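Local coordinates for cytochrome C, class II (Shewanella frigidimarina, PDB 4ULV), which binds a covalently attached heme c and probably serves in electron transfer, with a possible role in sensing diatomic gases, at residues Lys34-Ala38 / Ala39-Thr43. Numbering follows the deposited sequence.
Sequences KPFDA and AVFST
The N-cap of helix 38-51, in the four-helix-bundle fold of the cytochromes c', is built by D37, whose carboxylate folds forward onto the amides of A39 and V40 in the first turn. With CG anti to the backbone N (chi1 -179°), D37 OD1 comes within 3.0 Å of V40 N in a nearly straight bond, at 169°, the donor standing well above the carboxylate plane. D37 OD1 also accepts from A39 N, again at 3.0 Å, but that bond is bent and weak. The backbone carbonyl of D37 starts the helical pattern, D37 O receiving F41 N at 2.8 Å, and A38 O follows by accepting from S42 N. The V40 side chain crosses that of D37 at about a right angle, laying V40 CG2 3.6 Å from the carboxylate carbon CG of D37. F36, one residue before the cap, meets F41: CE1 of F36 lies 4.0 Å from CD2 of F41, the ring planes inclined at 33° in an oblique pairing. The buried F41 side chain touches M26 and L30 of helix 5-30 and I107 of helix 104-125, while F36 rests on M29 and Q104. Removing the D37 carboxylate, as an alanine here would, is likely to leave the amides of A39 and V40 without this acceptor and V40 CG2 without its carboxylate neighbour. The chemistry is that of a classical cap: one carboxylate oxygen takes a nearly straight bond from V40 N and a weak one from A39 N, and its charge is likely to be favourable beside the positive end of the helix dipole, while the aromatic pair brings the loop residue F36 against the first turn of helix 38-51.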
loop_
_atom_site.group_PDB
_atom_site.type_symbol
_atom_site.label_atom_id
_atom_site.label_comp_id
_atom_site.label_asym_id
_atom_site.label_seq_id
_atom_site.Cartn_x
_atom_site.Cartn_y
_atom_site.Cartn_z
ATOM N N LYS A 34 0.760 16.313 -16.795
ATOM C CA LYS A 34 1.165 15.124 -17.551
ATOM C C LYS A 34 -0.041 14.560 -18.264
ATOM O O LYS A 34 -1.162 14.939 -17.922
ATOM C CB LYS A 34 1.801 14.062 -16.661
ATOM C CG LYS A 34 0.851 13.565 -15.618
ATOM C CD LYS A 34 1.468 12.544 -14.679
ATOM C CE LYS A 34 1.397 11.205 -15.379
ATOM N NZ LYS A 34 2.532 10.360 -15.032
ATOM N N PRO A 35 0.187 13.758 -19.314
ATOM C CA PRO A 35 -0.919 13.341 -20.134
ATOM C C PRO A 35 -1.964 12.605 -19.293
ATOM O O PRO A 35 -1.659 11.776 -18.439
ATOM C CB PRO A 35 -0.271 12.467 -21.232
ATOM C CG PRO A 35 1.190 12.920 -21.263
ATOM C CD PRO A 35 1.512 13.287 -19.818
ATOM N N PHE A 36 -3.230 12.817 -19.623
ATOM C CA PHE A 36 -4.344 12.221 -18.901
ATOM C C PHE A 36 -4.646 10.841 -19.492
ATOM O O PHE A 36 -4.836 10.706 -20.695
ATOM C CB PHE A 36 -5.631 13.068 -19.028
ATOM C CG PHE A 36 -6.746 12.533 -18.174
ATOM C CD1 PHE A 36 -6.898 12.927 -16.853
ATOM C CD2 PHE A 36 -7.693 11.630 -18.706
ATOM C CE1 PHE A 36 -7.925 12.383 -16.068
ATOM C CE2 PHE A 36 -8.707 11.107 -17.929
ATOM C CZ PHE A 36 -8.812 11.458 -16.609
ATOM N N ASP A 37 -4.667 9.812 -18.648
ATOM C CA ASP A 37 -5.040 8.462 -19.044
ATOM C C ASP A 37 -6.081 7.972 -18.049
ATOM O O ASP A 37 -5.750 7.813 -16.869
ATOM C CB ASP A 37 -3.752 7.570 -19.007
ATOM C CG ASP A 37 -3.986 6.158 -19.407
ATOM O OD1 ASP A 37 -4.988 5.542 -18.953
ATOM O OD2 ASP A 37 -3.073 5.619 -20.122
ATOM N N ALA A 38 -7.318 7.786 -18.531
ATOM C CA ALA A 38 -8.405 7.505 -17.603
ATOM C C ALA A 38 -8.231 6.134 -16.890
ATOM O O ALA A 38 -8.684 5.965 -15.777
ATOM C CB ALA A 38 -9.736 7.530 -18.360
ATOM N N ALA A 39 -7.617 5.185 -17.596
ATOM C CA ALA A 39 -7.444 3.878 -17.003
ATOM C C ALA A 39 -6.421 3.900 -15.868
ATOM O O ALA A 39 -6.656 3.375 -14.794
ATOM C CB ALA A 39 -7.028 2.844 -18.035
ATOM N N VAL A 40 -5.322 4.634 -16.125
ATOM C CA VAL A 40 -4.306 4.822 -15.090
ATOM C C VAL A 40 -4.890 5.596 -13.938
ATOM O O VAL A 40 -4.700 5.272 -12.760
ATOM C CB VAL A 40 -3.049 5.472 -15.644
ATOM C CG1 VAL A 40 -2.079 5.820 -14.531
ATOM C CG2 VAL A 40 -2.400 4.536 -16.652
ATOM N N PHE A 41 -5.610 6.708 -14.282
ATOM C CA PHE A 41 -6.203 7.517 -13.215
ATOM C C PHE A 41 -7.091 6.636 -12.305
ATOM O O PHE A 41 -7.111 6.798 -11.077
ATOM C CB PHE A 41 -7.005 8.692 -13.829
ATOM C CG PHE A 41 -7.581 9.653 -12.842
ATOM C CD1 PHE A 41 -8.802 9.420 -12.246
ATOM C CD2 PHE A 41 -6.901 10.849 -12.518
ATOM C CE1 PHE A 41 -9.314 10.266 -11.303
ATOM C CE2 PHE A 41 -7.439 11.749 -11.610
ATOM C CZ PHE A 41 -8.651 11.483 -11.040
ATOM N N SER A 42 -7.923 5.801 -12.954
ATOM C CA SER A 42 -8.834 4.927 -12.214
ATOM C C SER A 42 -8.081 3.942 -11.303
ATOM O O SER A 42 -8.427 3.769 -10.186
ATOM C CB SER A 42 -9.717 4.150 -13.189
ATOM O OG SER A 42 -10.484 3.195 -12.473
ATOM N N THR A 43 -7.064 3.322 -11.862
ATOM C CA THR A 43 -6.346 2.312 -11.051
ATOM C C THR A 43 -5.539 2.997 -9.900
ATOM O O THR A 43 -5.454 2.411 -8.798
ATOM C CB THR A 43 -5.549 1.368 -11.925
ATOM O OG1 THR A 43 -5.506 0.079 -11.276
ATOM C CG2 THR A 43 -4.201 1.912 -12.216
#